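Local coordinates for chain length determinant protein (Shigella flexneri, PDB 4ZM5), which regulates the chain length of the lipopolysaccharide O antigen, a trait tied to virulence and serospecificity, at residues A21-A26 / D220-H225; T90-Q95 / P233-R238; L123-L128 / D213-K218; E141-R146 / K191-R196. The protein carries 1 engineered substitution. All coordinates share one frame; numbering follows the deposited sequence.

Contact 1: residues A21-A26 / D220-H225; sequences AGYNNA and DDLDIH
Apolar contacts join helix 17-31 to the loop that follows helix 202-215. Tyr23 and Ile224 make the closest pair. Tyr23 has CG anti to its backbone N (chi1 -161°). Ile224 keeps CG1 in the crowded position between N and the carbonyl carbon (chi1 62°), which turns CG2 to the side of its backbone N. From there Ile224 CG2 reaches Tyr23 CB at 3.6 Å, and the two side chains cross obliquely. Ile224 CD1 also comes to 4.0 Å from Tyr23 CD1. Leu222 spreads its two methyls. CD1 of Leu222 sits at the edge of the Tyr23 ring, near its plane, 4.4 Å from Tyr23 CD1. CD2 of Leu222 rests 4.0 Å from Ala26 CB.

The backbones come close where Gly22 has no side chain: Gly22 CA and Leu222 CA are 4.9 Å apart. The loop here is heading back to the sheet at the base of the elongated Wzz-type domain. The long helix 91-159 packs against the same apolar groups, with Leu113 touching Tyr23 and Ile224, and Leu117 touching Ala26 and Leu222.

Polar bonds lie off this patch. His225 NE2 donates to Asp223 OD2 at 2.7 Å, meeting the oxygen from above the carboxylate plane. On the helix, Asn25 OD1 is hydrogen-bonded to Lys126 of the second subunit.

Contact 2: residues T90-Q95 / P233-R238; sequences TAEGAQ and PTLPIR
Pro233 O receives one hydrogen bond across this contact, from Gln95 NE2 at 3.0 Å. The N-H...O angle is 148°, so the bond is moderately bent. The donor comes from above the carbonyl plane, not along a lone pair. Gln95 reaches it with CG anti to the backbone N (chi1 -179°) and an extended chain beyond. On the way Gln95 CB passes 3.4 Å from Thr234 O. That oxygen has its own partner, Ser8 OG of strand 6-13, and Thr234 OG1 bonds Thr9 N.

Leu235 lies across the outside of the first helical turn. Its CG is anti to the backbone N (chi1 -176°), and its methyl CD1 fits among several helix atoms. Leu235 CD1 is 3.8 Å from Ala91 O and 3.8 Å from Gln95 OE1. Glu92 bends at chi2 and brings CD to 3.8 Å from the same Leu235 CD1. Deeper in, Ala91 CB is 3.3 Å from Pro236 O and 3.9 Å from Pro236 CG.

The contact ties the start of the long helix 91-159 to the C-terminal tail, beside the sheet. In Wzz proteins this base domain lies next to the membrane, and the tail leads on to a transmembrane helix outside the present fragment. Leu235 O and Ile237 N are hydrogen-bonded to Asn62 of the second subunit. No salt bridge joins these two segments. One bent amide-to-carbonyl bond sits beside methyl and proline packing, which implies that the tail's hold here is shared with its further bonds to strand 6-13.

Contact 3: residues L123-L128 / D213-K218; sequences LGRKNL and DIEKLK
Helix 91-159 and the end of helix 202-215 pack side by side here and run in opposite directions. Leu128 also touches Thr207 and Leu211, while Ile214 also touches Ile121, one turn before Arg125 on the long helix. Ile214 is the main apolar side chain. It places CG1 beside the backbone N (chi1 -73°) and CG2 beside the carbonyl carbon, so its two branches serve different partners. The CG1 branch ends tip to tip with Leu128, CD1 of Ile214 lying 3.6 Å from CD1 of Leu128. The CG2 methyl of Ile214 meets the stem of Arg125 at CG, 3.9 Å away. Gly124 exposes its backbone to Ile214, with Gly124 C 4.3 Å from Ile214 CD1.

Arg125 bends at chi3 and swings its guanidinium towards Glu215. The two side chains cross at about a right angle, and Glu215 CG lies over one face of the guanidinium. The charged planes stand 53° apart, so they do not pair flat. Asp213, just before, has its own salt bridge to Arg133 of the second subunit. The long Arg125-Glu215 bridge runs from NE of Arg125 to OE2 of Glu215, at 3.8 Å.

Contact 4: residues E141-R146 / K191-R196; sequences EQKDLR and KHEATR
Lys143 NZ donates a hydrogen bond to Arg196 O at 2.7 Å, in the plane of the carbonyl. A second, weak bond goes from Lys143 NZ to Ala194 O at 3.4 Å. The lysine ties the long helix 91-159 to the 3-10 turn 193-195 and the residue after it, in the loop before helix 202-215. This lies in the part of the elongated Wzz-type domain far from its sheet. Lys143 is fully extended, CG anti to the backbone N (chi1 177°), and reaches straight across. A water accepts weakly from Lys143 NZ and donates to Glu193 OE2 at 3.0 Å, so opposite charges are joined indirectly.

The apolar stem of Lys143 also packs: its CE is 3.9 Å from Arg196 CB. Arg196 extends from CG to NE and approaches Arg146 obliquely. The two guanidinium planes are 69° apart and their like charges are close. Asp176 of the second subunit forms salt bridges with both arginines, which probably offsets the repulsion. Arg146 also bonds Val173 O and Gln149 OE1. Its bend at chi2 (38°) carries the guanidinium aside, and the closest touch between the arginines is Arg146 CG to Arg196 NH2, 3.5 Å.

Contacts 1 and 3 lie near the middle of the chain, are partly buried and rest mainly on apolar side chains, with one long salt bridge at the edge of contact 3. They touch each other through Ala26 and Leu217. Contacts 2 and 4 are surface contacts with centres about 77 Å apart, on opposite sides of the chain's centre. There a side-chain nitrogen binds loop carbonyls: an amide in contact 2, a lysine in contact 4. Contacts 2, 3 and 4 all use helix 91-159, and contact 1 packs against it. Contacts 3 and 4 are nested inside the loops closed by 1 and 2. All four touch the second subunit; at contact 4 its Asp176 bridges both contact arginines.

Contact 1: residues A21-A26 / D220-H225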
loop_
_atom_site.group_PDB
_atom_site.type_symbol
_atom_site.label_atom_id
_atom_site.label_comp_id
_atom_site.label_asym_id
_atom_site.label_seq_id
_atom_site.Cartn_x
_atom_site.Cartn_y
_atom_site.Cartn_z
ATOM N N ALA B 21 -0.465 -4.942 14.724
ATOM C CA ALA B 21 0.714 -4.084 14.561
ATOM C C ALA B 21 1.838 -4.711 13.679
ATOM O O ALA B 21 2.329 -4.034 12.772
ATOM C CB ALA B 21 1.263 -3.710 15.917
ATOM N N GLY B 22 2.165 -5.989 13.921
ATOM C CA GLY B 22 3.171 -6.764 13.194
ATOM C C GLY B 22 2.849 -6.992 11.727
ATOM O O GLY B 22 3.701 -6.765 10.868
ATOM N N TYR B 23 1.614 -7.452 11.430
ATOM C CA TYR B 23 1.148 -7.672 10.057
ATOM C C TYR B 23 1.065 -6.333 9.323
ATOM O O TYR B 23 1.458 -6.249 8.166
ATOM C CB TYR B 23 -0.234 -8.389 10.031
ATOM C CG TYR B 23 -0.556 -9.055 8.707
ATOM C CD1 TYR B 23 0.095 -10.224 8.315
ATOM C CD2 TYR B 23 -1.505 -8.514 7.842
ATOM C CE1 TYR B 23 -0.163 -10.823 7.084
ATOM C CE2 TYR B 23 -1.795 -9.121 6.613
ATOM C CZ TYR B 23 -1.121 -10.283 6.241
ATOM O OH TYR B 23 -1.347 -10.908 5.030
ATOM N N ASN B 24 0.578 -5.277 10.018
ATOM C CA ASN B 24 0.475 -3.940 9.437
ATOM C C ASN B 24 1.859 -3.389 9.152
ATOM O O ASN B 24 2.050 -2.754 8.112
ATOM C CB ASN B 24 -0.331 -2.985 10.323
ATOM C CG ASN B 24 -0.388 -1.576 9.788
ATOM O OD1 ASN B 24 -1.055 -1.268 8.806
ATOM N ND2 ASN B 24 0.417 -0.717 10.350
ATOM N N ASN B 25 2.823 -3.633 10.046
ATOM C CA ASN B 25 4.191 -3.162 9.815
ATOM C C ASN B 25 4.796 -3.881 8.602
ATOM O O ASN B 25 5.405 -3.225 7.760
ATOM C CB ASN B 25 5.083 -3.322 11.053
ATOM C CG ASN B 25 6.502 -2.928 10.786
ATOM O OD1 ASN B 25 6.790 -1.794 10.394
ATOM N ND2 ASN B 25 7.403 -3.894 10.879
ATOM N N ALA B 26 4.586 -5.207 8.496
ATOM C CA ALA B 26 5.064 -6.000 7.371
ATOM C C ALA B 26 4.472 -5.474 6.072
ATOM O O ALA B 26 5.225 -5.262 5.128
ATOM C CB ALA B 26 4.698 -7.458 7.569
ATOM N N ASP B 220 7.278 -15.826 11.552
ATOM C CA ASP B 220 7.427 -16.224 12.956
ATOM C C ASP B 220 7.574 -15.015 13.891
ATOM O O ASP B 220 7.135 -15.088 15.042
ATOM C CB ASP B 220 8.635 -17.157 13.128
ATOM C CG ASP B 220 8.514 -18.471 12.381
ATOM O OD1 ASP B 220 7.553 -19.226 12.658
ATOM O OD2 ASP B 220 9.402 -18.762 11.543
ATOM N N ASP B 221 8.180 -13.909 13.396
ATOM C CA ASP B 221 8.379 -12.664 14.145
ATOM C C ASP B 221 7.050 -11.972 14.429
ATOM O O ASP B 221 6.860 -11.436 15.523
ATOM C CB ASP B 221 9.319 -11.702 13.391
ATOM C CG ASP B 221 10.811 -11.963 13.566
ATOM O OD1 ASP B 221 11.183 -12.724 14.494
ATOM O OD2 ASP B 221 11.610 -11.373 12.803
ATOM N N LEU B 222 6.129 -12.001 13.460
ATOM C CA LEU B 222 4.830 -11.371 13.619
ATOM C C LEU B 222 3.802 -12.312 14.266
ATOM O O LEU B 222 3.391 -13.334 13.678
ATOM C CB LEU B 222 4.275 -10.797 12.300
ATOM C CG LEU B 222 4.789 -11.368 10.986
ATOM C CD1 LEU B 222 3.661 -11.945 10.147
ATOM C CD2 LEU B 222 5.507 -10.312 10.210
ATOM N N ASP B 223 3.393 -11.925 15.495
ATOM C CA ASP B 223 2.342 -12.572 16.269
ATOM C C ASP B 223 1.038 -12.026 15.704
ATOM O O ASP B 223 0.614 -10.916 16.055
ATOM C CB ASP B 223 2.501 -12.312 17.792
ATOM C CG ASP B 223 1.362 -12.834 18.662
ATOM O OD1 ASP B 223 1.010 -14.028 18.533
ATOM O OD2 ASP B 223 0.849 -12.058 19.497
ATOM N N ILE B 224 0.464 -12.753 14.740
ATOM C CA ILE B 224 -0.742 -12.275 14.075
ATOM C C ILE B 224 -1.979 -13.036 14.539
ATOM O O ILE B 224 -1.972 -14.251 14.737
ATOM C CB ILE B 224 -0.613 -12.215 12.532
ATOM C CG1 ILE B 224 -0.360 -13.608 11.901
ATOM C CG2 ILE B 224 0.481 -11.193 12.147
ATOM C CD1 ILE B 224 -0.362 -13.612 10.415
ATOM N N HIS B 225 -3.030 -12.252 14.745
ATOM C CA HIS B 225 -4.360 -12.636 15.219
ATOM C C HIS B 225 -5.369 -12.274 14.132
ATOM O O HIS B 225 -5.316 -11.175 13.607
ATOM C CB HIS B 225 -4.671 -11.906 16.559
ATOM C CG HIS B 225 -3.578 -12.018 17.598
ATOM N ND1 HIS B 225 -3.632 -12.968 18.608
ATOM C CD2 HIS B 225 -2.427 -11.312 17.729
ATOM C CE1 HIS B 225 -2.517 -12.811 19.310
ATOM N NE2 HIS B 225 -1.766 -11.822 18.825
#

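Contact 2: residues T90-Q95 / P233-R238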
loop_
_atom_site.group_PDB
_atom_site.type_symbol
_atom_site.label_atom_id
_atom_site.label_comp_id
_atom_site.label_asym_id
_atom_site.label_seq_id
_atom_site.Cartn_x
_atom_site.Cartn_y
_atom_site.Cartn_z
ATOM N N THR B 90 -24.179 -32.703 25.053
ATOM C CA THR B 90 -23.919 -32.375 26.465
ATOM C C THR B 90 -23.417 -30.914 26.514
ATOM O O THR B 90 -22.991 -30.419 25.475
ATOM C CB THR B 90 -22.930 -33.416 27.069
ATOM O OG1 THR B 90 -22.600 -33.071 28.412
ATOM C CG2 THR B 90 -21.662 -33.621 26.223
ATOM N N ALA B 91 -23.495 -30.212 27.672
ATOM C CA ALA B 91 -23.028 -28.814 27.786
ATOM C C ALA B 91 -21.514 -28.695 27.561
ATOM O O ALA B 91 -21.069 -27.805 26.835
ATOM C CB ALA B 91 -23.380 -28.242 29.148
ATOM N N GLU B 92 -20.737 -29.572 28.218
ATOM C CA GLU B 92 -19.282 -29.644 28.158
ATOM C C GLU B 92 -18.824 -29.972 26.752
ATOM O O GLU B 92 -17.790 -29.467 26.325
ATOM C CB GLU B 92 -18.746 -30.716 29.136
ATOM C CG GLU B 92 -18.844 -30.359 30.615
ATOM C CD GLU B 92 -17.803 -29.406 31.181
ATOM O OE1 GLU B 92 -16.772 -29.155 30.512
ATOM O OE2 GLU B 92 -18.014 -28.926 32.320
ATOM N N GLY B 93 -19.585 -30.837 26.074
ATOM C CA GLY B 93 -19.321 -31.281 24.710
ATOM C C GLY B 93 -19.516 -30.183 23.698
ATOM O O GLY B 93 -18.645 -29.973 22.841
ATOM N N ALA B 94 -20.664 -29.469 23.804
ATOM C CA ALA B 94 -21.021 -28.328 22.955
ATOM C C ALA B 94 -19.930 -27.257 23.012
ATOM O O ALA B 94 -19.495 -26.788 21.958
ATOM C CB ALA B 94 -22.361 -27.736 23.386
ATOM N N GLN B 95 -19.460 -26.908 24.239
ATOM C CA GLN B 95 -18.425 -25.894 24.466
ATOM C C GLN B 95 -17.101 -26.348 23.875
ATOM O O GLN B 95 -16.474 -25.588 23.135
ATOM C CB GLN B 95 -18.277 -25.582 25.957
ATOM C CG GLN B 95 -17.222 -24.513 26.255
ATOM C CD GLN B 95 -16.968 -24.383 27.729
ATOM O OE1 GLN B 95 -16.501 -25.318 28.394
ATOM N NE2 GLN B 95 -17.254 -23.214 28.274
ATOM N N PRO B 233 -16.262 -19.455 23.970
ATOM C CA PRO B 233 -17.412 -20.395 23.981
ATOM C C PRO B 233 -17.995 -20.613 25.379
ATOM O O PRO B 233 -17.264 -20.886 26.342
ATOM C CB PRO B 233 -16.838 -21.695 23.406
ATOM C CG PRO B 233 -15.709 -21.259 22.575
ATOM C CD PRO B 233 -15.108 -20.054 23.265
ATOM N N THR B 234 -19.317 -20.401 25.493
ATOM C CA THR B 234 -20.035 -20.543 26.756
ATOM C C THR B 234 -20.260 -21.993 27.126
ATOM O O THR B 234 -20.283 -22.867 26.261
ATOM C CB THR B 234 -21.407 -19.852 26.723
ATOM O OG1 THR B 234 -22.236 -20.435 25.716
ATOM C CG2 THR B 234 -21.318 -18.350 26.589
ATOM N N LEU B 235 -20.458 -22.226 28.425
ATOM C CA LEU B 235 -20.860 -23.493 28.985
ATOM C C LEU B 235 -22.365 -23.345 29.272
ATOM O O LEU B 235 -22.714 -22.613 30.212
ATOM C CB LEU B 235 -20.035 -23.827 30.252
ATOM C CG LEU B 235 -20.293 -25.186 30.902
ATOM C CD1 LEU B 235 -19.739 -26.311 30.061
ATOM C CD2 LEU B 235 -19.679 -25.237 32.265
ATOM N N PRO B 236 -23.271 -23.896 28.411
ATOM C CA PRO B 236 -24.712 -23.705 28.658
ATOM C C PRO B 236 -25.139 -24.317 30.003
ATOM O O PRO B 236 -24.766 -25.450 30.325
ATOM C CB PRO B 236 -25.386 -24.382 27.456
ATOM C CG PRO B 236 -24.367 -25.284 26.881
ATOM C CD PRO B 236 -23.030 -24.698 27.194
ATOM N N ILE B 237 -25.868 -23.536 30.814
ATOM C CA ILE B 237 -26.313 -23.918 32.145
ATOM C C ILE B 237 -27.526 -24.862 32.033
ATOM O O ILE B 237 -27.743 -25.679 32.927
ATOM C CB ILE B 237 -26.589 -22.630 32.986
ATOM C CG1 ILE B 237 -26.464 -22.884 34.498
ATOM C CG2 ILE B 237 -27.901 -21.912 32.608
ATOM C CD1 ILE B 237 -26.218 -21.610 35.360
ATOM N N ARG B 238 -28.277 -24.784 30.915
ATOM C CA ARG B 238 -29.461 -25.597 30.662
ATOM C C ARG B 238 -29.626 -25.861 29.149
ATOM O O ARG B 238 -29.033 -25.153 28.324
ATOM C CB ARG B 238 -30.722 -24.952 31.277
ATOM C CG ARG B 238 -31.225 -23.724 30.561
ATOM C CD ARG B 238 -32.369 -23.037 31.297
ATOM N NE ARG B 238 -31.991 -22.416 32.575
ATOM C CZ ARG B 238 -31.342 -21.258 32.709
ATOM N NH1 ARG B 238 -30.907 -20.599 31.635
ATOM N NH2 ARG B 238 -31.063 -20.785 33.917
#

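Contact 3: residues L123-L128 / D213-K218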
loop_
_atom_site.group_PDB
_atom_site.type_symbol
_atom_site.label_atom_id
_atom_site.label_comp_id
_atom_site.label_asym_id
_atom_site.label_seq_id
_atom_site.Cartn_x
_atom_site.Cartn_y
_atom_site.Cartn_z
ATOM N N LEU B 123 5.647 -10.119 -4.636
ATOM C CA LEU B 123 5.071 -9.025 -5.425
ATOM C C LEU B 123 5.759 -7.683 -5.128
ATOM O O LEU B 123 6.077 -6.938 -6.068
ATOM C CB LEU B 123 3.560 -8.926 -5.132
ATOM C CG LEU B 123 2.725 -7.904 -5.940
ATOM C CD1 LEU B 123 2.859 -8.117 -7.471
ATOM C CD2 LEU B 123 1.277 -7.991 -5.537
ATOM N N GLY B 124 5.947 -7.381 -3.837
ATOM C CA GLY B 124 6.625 -6.177 -3.374
ATOM C C GLY B 124 8.054 -6.109 -3.884
ATOM O O GLY B 124 8.465 -5.064 -4.390
ATOM N N ARG B 125 8.808 -7.240 -3.781
ATOM C CA ARG B 125 10.194 -7.352 -4.250
ATOM C C ARG B 125 10.281 -7.066 -5.761
ATOM O O ARG B 125 11.077 -6.217 -6.169
ATOM C CB ARG B 125 10.789 -8.726 -3.934
ATOM C CG ARG B 125 11.467 -8.794 -2.591
ATOM C CD ARG B 125 11.556 -10.230 -2.124
ATOM N NE ARG B 125 12.913 -10.769 -2.200
ATOM C CZ ARG B 125 13.274 -11.954 -1.713
ATOM N NH1 ARG B 125 12.379 -12.736 -1.117
ATOM N NH2 ARG B 125 14.532 -12.365 -1.817
ATOM N N LYS B 126 9.429 -7.734 -6.568
ATOM C CA LYS B 126 9.338 -7.547 -8.008
ATOM C C LYS B 126 9.173 -6.067 -8.342
ATOM O O LYS B 126 9.912 -5.566 -9.184
ATOM C CB LYS B 126 8.155 -8.370 -8.579
ATOM C CG LYS B 126 7.836 -8.158 -10.078
ATOM C CD LYS B 126 8.782 -8.893 -11.015
ATOM C CE LYS B 126 8.292 -8.864 -12.445
ATOM N NZ LYS B 126 7.286 -9.931 -12.715
ATOM N N ASN B 127 8.237 -5.363 -7.665
ATOM C CA ASN B 127 7.968 -3.942 -7.933
ATOM C C ASN B 127 9.173 -3.036 -7.609
ATOM O O ASN B 127 9.488 -2.138 -8.405
ATOM C CB ASN B 127 6.720 -3.468 -7.168
ATOM C CG ASN B 127 5.413 -4.116 -7.607
ATOM O OD1 ASN B 127 5.251 -4.579 -8.753
ATOM N ND2 ASN B 127 4.431 -4.117 -6.710
ATOM N N LEU B 128 9.853 -3.298 -6.469
ATOM C CA LEU B 128 11.025 -2.536 -6.027
ATOM C C LEU B 128 12.263 -2.810 -6.889
ATOM O O LEU B 128 13.002 -1.871 -7.180
ATOM C CB LEU B 128 11.353 -2.780 -4.552
ATOM C CG LEU B 128 10.330 -2.270 -3.525
ATOM C CD1 LEU B 128 10.868 -2.431 -2.147
ATOM C CD2 LEU B 128 9.972 -0.791 -3.732
ATOM N N ASP B 213 14.821 -4.020 3.799
ATOM C CA ASP B 213 13.871 -4.155 4.897
ATOM C C ASP B 213 12.845 -5.264 4.623
ATOM O O ASP B 213 12.390 -5.890 5.576
ATOM C CB ASP B 213 13.161 -2.813 5.161
ATOM C CG ASP B 213 14.059 -1.652 5.583
ATOM O OD1 ASP B 213 15.181 -1.913 6.081
ATOM O OD2 ASP B 213 13.621 -0.487 5.456
ATOM N N ILE B 214 12.485 -5.512 3.339
ATOM C CA ILE B 214 11.544 -6.576 2.946
ATOM C C ILE B 214 12.198 -7.929 3.204
ATOM O O ILE B 214 11.535 -8.857 3.686
ATOM C CB ILE B 214 11.041 -6.438 1.482
ATOM C CG1 ILE B 214 10.056 -5.270 1.373
ATOM C CG2 ILE B 214 10.366 -7.737 0.977
ATOM C CD1 ILE B 214 9.481 -5.029 0.001
ATOM N N GLU B 215 13.512 -8.015 2.930
ATOM C CA GLU B 215 14.315 -9.215 3.121
ATOM C C GLU B 215 14.420 -9.597 4.599
ATOM O O GLU B 215 14.660 -10.762 4.902
ATOM C CB GLU B 215 15.707 -9.013 2.502
ATOM C CG GLU B 215 15.830 -9.668 1.132
ATOM C CD GLU B 215 16.502 -8.865 0.027
ATOM O OE1 GLU B 215 17.652 -8.412 0.237
ATOM O OE2 GLU B 215 15.876 -8.682 -1.047
ATOM N N LYS B 216 14.207 -8.626 5.512
ATOM C CA LYS B 216 14.268 -8.808 6.971
ATOM C C LYS B 216 12.955 -9.353 7.556
ATOM O O LYS B 216 12.936 -9.759 8.719
ATOM C CB LYS B 216 14.617 -7.478 7.659
ATOM C CG LYS B 216 16.086 -7.071 7.554
ATOM C CD LYS B 216 16.263 -5.558 7.504
ATOM C CE LYS B 216 16.731 -4.919 8.791
ATOM N NZ LYS B 216 16.814 -3.437 8.658
ATOM N N LEU B 217 11.859 -9.354 6.771
ATOM C CA LEU B 217 10.549 -9.809 7.230
ATOM C C LEU B 217 10.481 -11.327 7.362
ATOM O O LEU B 217 10.889 -12.043 6.448
ATOM C CB LEU B 217 9.424 -9.331 6.293
ATOM C CG LEU B 217 9.189 -7.834 6.133
ATOM C CD1 LEU B 217 8.253 -7.575 4.977
ATOM C CD2 LEU B 217 8.658 -7.181 7.420
ATOM N N LYS B 218 9.953 -11.807 8.502
ATOM C CA LYS B 218 9.753 -13.227 8.815
ATOM C C LYS B 218 8.382 -13.421 9.507
ATOM O O LYS B 218 8.044 -12.662 10.418
ATOM C CB LYS B 218 10.912 -13.779 9.682
ATOM C CG LYS B 218 10.806 -15.273 10.051
ATOM C CD LYS B 218 10.866 -16.223 8.833
ATOM C CE LYS B 218 9.626 -17.084 8.724
ATOM N NZ LYS B 218 9.534 -17.784 7.419
#

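Contact 4: residues E141-R146 / K191-R196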
loop_
_atom_site.group_PDB
_atom_site.type_symbol
_atom_site.label_atom_id
_atom_site.label_comp_id
_atom_site.label_asym_id
_atom_site.label_seq_id
_atom_site.Cartn_x
_atom_site.Cartn_y
_atom_site.Cartn_z
ATOM N N GLU B 141 22.441 5.844 -18.747
ATOM C CA GLU B 141 22.208 6.515 -20.023
ATOM C C GLU B 141 22.555 8.014 -19.921
ATOM O O GLU B 141 23.142 8.583 -20.845
ATOM C CB GLU B 141 20.766 6.278 -20.500
ATOM C CG GLU B 141 20.594 4.873 -21.065
ATOM C CD GLU B 141 19.199 4.351 -21.328
ATOM O OE1 GLU B 141 18.239 4.857 -20.704
ATOM O OE2 GLU B 141 19.075 3.385 -22.115
ATOM N N GLN B 142 22.290 8.610 -18.765
ATOM C CA GLN B 142 22.625 10.005 -18.476
ATOM C C GLN B 142 24.154 10.164 -18.366
ATOM O O GLN B 142 24.716 11.103 -18.928
ATOM C CB GLN B 142 21.920 10.465 -17.185
ATOM C CG GLN B 142 20.435 10.758 -17.369
ATOM C CD GLN B 142 19.692 10.988 -16.072
ATOM O OE1 GLN B 142 20.188 10.731 -14.969
ATOM N NE2 GLN B 142 18.465 11.463 -16.173
ATOM N N LYS B 143 24.829 9.216 -17.681
ATOM C CA LYS B 143 26.295 9.197 -17.579
ATOM C C LYS B 143 26.905 9.014 -18.973
ATOM O O LYS B 143 27.832 9.746 -19.324
ATOM C CB LYS B 143 26.767 8.081 -16.633
ATOM C CG LYS B 143 28.286 7.942 -16.526
ATOM C CD LYS B 143 28.675 6.745 -15.705
ATOM C CE LYS B 143 30.144 6.479 -15.674
ATOM N NZ LYS B 143 30.485 5.549 -14.565
ATOM N N ASP B 144 26.381 8.052 -19.760
ATOM C CA ASP B 144 26.832 7.758 -21.121
ATOM C C ASP B 144 26.727 8.966 -22.023
ATOM O O ASP B 144 27.668 9.207 -22.774
ATOM C CB ASP B 144 26.063 6.577 -21.730
ATOM C CG ASP B 144 26.479 5.233 -21.168
ATOM O OD1 ASP B 144 27.419 5.199 -20.320
ATOM O OD2 ASP B 144 25.871 4.214 -21.565
ATOM N N LEU B 145 25.620 9.741 -21.940
ATOM C CA LEU B 145 25.443 10.971 -22.727
ATOM C C LEU B 145 26.556 11.972 -22.392
ATOM O O LEU B 145 27.225 12.446 -23.310
ATOM C CB LEU B 145 24.054 11.579 -22.491
ATOM C CG LEU B 145 23.812 12.998 -23.009
ATOM C CD1 LEU B 145 23.804 13.045 -24.529
ATOM C CD2 LEU B 145 22.540 13.561 -22.459
ATOM N N ARG B 146 26.816 12.200 -21.095
ATOM C CA ARG B 146 27.845 13.117 -20.623
ATOM C C ARG B 146 29.226 12.715 -21.118
ATOM O O ARG B 146 29.950 13.596 -21.574
ATOM C CB ARG B 146 27.824 13.269 -19.097
ATOM C CG ARG B 146 28.578 14.516 -18.576
ATOM C CD ARG B 146 28.390 15.734 -19.479
ATOM N NE ARG B 146 28.637 16.993 -18.792
ATOM C CZ ARG B 146 28.145 18.164 -19.177
ATOM N NH1 ARG B 146 27.388 18.251 -20.263
ATOM N NH2 ARG B 146 28.401 19.260 -18.475
ATOM N N LYS B 191 39.430 8.933 -19.510
ATOM C CA LYS B 191 40.282 7.854 -18.962
ATOM C C LYS B 191 39.675 7.283 -17.667
ATOM O O LYS B 191 39.881 6.098 -17.367
ATOM C CB LYS B 191 41.725 8.330 -18.684
ATOM C CG LYS B 191 42.567 8.659 -19.906
ATOM C CD LYS B 191 43.864 9.389 -19.484
ATOM C CE LYS B 191 44.470 10.280 -20.557
ATOM N NZ LYS B 191 45.311 9.524 -21.518
ATOM N N HIS B 192 38.916 8.119 -16.916
ATOM C CA HIS B 192 38.308 7.717 -15.646
ATOM C C HIS B 192 36.812 7.546 -15.729
ATOM O O HIS B 192 36.151 7.410 -14.691
ATOM C CB HIS B 192 38.668 8.705 -14.548
ATOM C CG HIS B 192 40.118 8.622 -14.200
ATOM N ND1 HIS B 192 40.649 7.491 -13.609
ATOM C CD2 HIS B 192 41.115 9.503 -14.439
ATOM C CE1 HIS B 192 41.939 7.735 -13.474
ATOM N NE2 HIS B 192 42.262 8.937 -13.950
ATOM N N GLU B 193 36.297 7.463 -16.969
ATOM C CA GLU B 193 34.892 7.283 -17.322
ATOM C C GLU B 193 34.246 6.265 -16.408
ATOM O O GLU B 193 33.183 6.536 -15.868
ATOM C CB GLU B 193 34.781 6.852 -18.811
ATOM C CG GLU B 193 33.519 6.091 -19.228
ATOM C CD GLU B 193 33.506 4.587 -19.005
ATOM O OE1 GLU B 193 34.575 3.945 -19.142
ATOM O OE2 GLU B 193 32.426 4.056 -18.657
ATOM N N ALA B 194 34.912 5.105 -16.213
ATOM C CA ALA B 194 34.408 3.977 -15.441
ATOM C C ALA B 194 34.167 4.318 -13.991
ATOM O O ALA B 194 33.176 3.859 -13.442
ATOM C CB ALA B 194 35.359 2.800 -15.545
ATOM N N THR B 195 35.040 5.117 -13.372
ATOM C CA THR B 195 34.911 5.410 -11.947
ATOM C C THR B 195 34.086 6.679 -11.666
ATOM O O THR B 195 33.916 7.040 -10.497
ATOM C CB THR B 195 36.282 5.435 -11.273
ATOM O OG1 THR B 195 37.169 6.254 -12.033
ATOM C CG2 THR B 195 36.862 4.035 -11.094
ATOM N N ARG B 196 33.504 7.300 -12.694
ATOM C CA ARG B 196 32.640 8.468 -12.510
ATOM C C ARG B 196 31.323 8.004 -11.850
ATOM O O ARG B 196 30.655 7.140 -12.413
ATOM C CB ARG B 196 32.377 9.146 -13.863
ATOM C CG ARG B 196 31.436 10.334 -13.796
ATOM C CD ARG B 196 31.271 10.877 -15.192
ATOM N NE ARG B 196 30.495 12.116 -15.229
ATOM C CZ ARG B 196 30.986 13.320 -15.521
ATOM N NH1 ARG B 196 32.284 13.475 -15.790
ATOM N NH2 ARG B 196 30.190 14.382 -15.525
HETATM O O HOH W 1 30.187 3.066 -16.974
#